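Hydrazine synthase subunit alpha (Candidatus Kuenenia stuttgartiensis, PDB 5C2V) forms, with the beta and gamma subunits, the hydrazine synthase complex and uses heme c to condense hydroxylamine with ammonia into hydrazine. Local coordinates at residues D[74-79]-D[95-100]. Residues are numbered along the deposited sequence; the frame is centred on the assembly and turned at random.
With BET (trimethyl glycine), chain B.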
loop_
_atom_site.group_PDB
_atom_site.type_symbol
_atom_site.label_atom_id
_atom_site.label_comp_id
_atom_site.label_asym_id
_atom_site.label_seq_id
_atom_site.Cartn_x
_atom_site.Cartn_y
_atom_site.Cartn_z
ATOM N N ASN D 74 46.702 -4.478 9.876
ATOM C CA ASN D 74 47.093 -4.513 11.289
ATOM C C ASN D 74 47.448 -3.146 11.887
ATOM O O ASN D 74 47.403 -2.969 13.104
ATOM C CB ASN D 74 48.290 -5.453 11.471
ATOM C CG ASN D 74 47.914 -6.763 12.137
ATOM O OD1 ASN D 74 46.998 -6.817 12.958
ATOM N ND2 ASN D 74 48.629 -7.828 11.791
ATOM N N ASP D 75 47.807 -2.188 11.038
ATOM C CA ASP D 75 48.044 -0.819 11.486
ATOM C C ASP D 75 46.744 -0.053 11.740
ATOM O O ASP D 75 46.761 1.037 12.312
ATOM C CB ASP D 75 48.892 -0.060 10.462
ATOM C CG ASP D 75 50.303 -0.600 10.361
ATOM O OD1 ASP D 75 50.507 -1.794 10.663
ATOM O OD2 ASP D 75 51.208 0.172 9.978
ATOM N N PHE D 76 45.620 -0.620 11.310
ATOM C CA PHE D 76 44.325 0.041 11.457
ATOM C C PHE D 76 43.465 -0.603 12.540
ATOM O O PHE D 76 43.343 -1.826 12.603
ATOM C CB PHE D 76 43.563 0.028 10.130
ATOM C CG PHE D 76 44.174 0.897 9.070
ATOM C CD1 PHE D 76 43.829 2.235 8.972
ATOM C CD2 PHE D 76 45.084 0.376 8.166
ATOM C CE1 PHE D 76 44.387 3.040 7.996
ATOM C CE2 PHE D 76 45.645 1.175 7.187
ATOM C CZ PHE D 76 45.295 2.509 7.103
ATOM N N ALA D 77 42.862 0.229 13.384
ATOM C CA ALA D 77 41.927 -0.254 14.392
ATOM C C ALA D 77 40.657 -0.764 13.719
ATOM O O ALA D 77 40.108 -1.796 14.101
ATOM C CB ALA D 77 41.600 0.846 15.391
ATOM N N THR D 78 40.204 -0.028 12.709
ATOM C CA THR D 78 39.025 -0.402 11.941
ATOM C C THR D 78 39.311 -0.292 10.449
ATOM O O THR D 78 39.735 0.758 9.973
ATOM C CB THR D 78 37.815 0.485 12.290
ATOM O OG1 THR D 78 37.521 0.371 13.688
ATOM C CG2 THR D 78 36.596 0.070 11.481
ATOM N N ALA D 79 39.093 -1.378 9.714
ATOM C CA ALA D 79 39.304 -1.367 8.270
ATOM C C ALA D 79 38.274 -2.229 7.546
ATOM O O ALA D 79 37.980 -3.347 7.969
ATOM C CB ALA D 79 40.702 -1.833 7.943
ATOM N N GLY D 95 39.155 3.094 6.351
ATOM C CA GLY D 95 39.835 2.686 7.563
ATOM C C GLY D 95 39.983 3.737 8.643
ATOM O O GLY D 95 39.940 4.940 8.380
ATOM N N VAL D 96 40.150 3.263 9.874
ATOM C CA VAL D 96 40.467 4.125 11.003
ATOM C C VAL D 96 41.856 3.775 11.522
ATOM O O VAL D 96 42.064 2.697 12.079
ATOM C CB VAL D 96 39.440 3.984 12.142
ATOM C CG1 VAL D 96 39.740 4.982 13.250
ATOM C CG2 VAL D 96 38.030 4.178 11.613
ATOM N N HIS D 97 42.803 4.688 11.332
ATOM C CA HIS D 97 44.181 4.456 11.743
ATOM C C HIS D 97 44.281 4.369 13.262
ATOM O O HIS D 97 43.545 5.049 13.977
ATOM C CB HIS D 97 45.090 5.566 11.211
ATOM C CG HIS D 97 46.544 5.202 11.191
ATOM N ND1 HIS D 97 46.984 3.896 11.187
ATOM C CD2 HIS D 97 47.653 5.977 11.169
ATOM C CE1 HIS D 97 48.306 3.882 11.165
ATOM N NE2 HIS D 97 48.737 5.126 11.154
ATOM N N LYS D 98 45.190 3.529 13.751
ATOM C CA LYS D 98 45.386 3.365 15.189
ATOM C C LYS D 98 45.889 4.652 15.836
ATOM O O LYS D 98 45.796 4.823 17.051
ATOM C CB LYS D 98 46.361 2.219 15.473
ATOM C CG LYS D 98 45.744 0.833 15.359
ATOM C CD LYS D 98 46.736 -0.250 15.754
ATOM C CE LYS D 98 46.092 -1.626 15.724
ATOM N NZ LYS D 98 47.046 -2.700 16.121
ATOM N N LYS D 99 46.424 5.550 15.016
ATOM C CA LYS D 99 46.907 6.839 15.491
ATOM C C LYS D 99 45.841 7.924 15.345
ATOM O O LYS D 99 46.091 9.093 15.637
ATOM C CB LYS D 99 48.180 7.236 14.742
ATOM C CG LYS D 99 49.305 6.224 14.879
ATOM C CD LYS D 99 50.488 6.575 13.992
ATOM C CE LYS D 99 51.573 5.513 14.086
ATOM N NZ LYS D 99 52.716 5.800 13.176
ATOM N N GLY D 100 44.655 7.527 14.892
ATOM C CA GLY D 100 43.544 8.452 14.751
ATOM C C GLY D 100 43.364 8.993 13.344
ATOM O O GLY D 100 43.852 8.412 12.375
HETATM N N BET B . 42.894 -5.369 14.889
HETATM C CA BET B . 43.769 -6.433 15.540
HETATM C C BET B . 43.283 -7.905 15.065
HETATM O O BET B . 42.733 -8.571 15.977
HETATM O OXT BET B . 43.524 -8.178 13.867
HETATM C C1 BET B . 42.891 -4.113 15.740
HETATM C C2 BET B . 41.448 -5.847 14.748
HETATM C C3 BET B . 43.463 -4.973 13.538
HETATM O O HOH W 1 46.969 -4.985 14.898
#
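Lys98 lies across the backbone of residues 74-77, a worked example of a lysine reaching back to two successive carbonyl oxygens. Its CB sits 3.4 Å from Asp75 O, the oxygen that accepts the backbone N-H of Lys98. Because CG lies beside the lysine's backbone N (chi1 -79°), it stays over that oxygen and comes 3.5 Å from Ala77 N. From there the chain runs fully extended: CD passes over the carbonyl oxygens of Asp75 and Asn74, CE nears Asn74 O and the C1 methyl of trimethyl glycine, and NZ bonds Asn74 O at 3.0 Å, nearly in line with the C=O bond. A water accepts from NZ and donates to Asn74 O and Asn74 OD1, tying the amide to the ammonium. Asp75 O takes a second, weak bond from His97 ND1, at the edge of the imidazole, whose plane is inclined 51° to the Phe76 ring. Farther along, Val96 O faces the N-H groups of both Ala77 and Thr78, each bond weak, while Val96 N binds Thr78 O. This doubling is a classic beta bulge in the antiparallel hairpin of strands 76-84 and 90-97, part of a four-stranded sheet of the kind that forms beta-propeller blades.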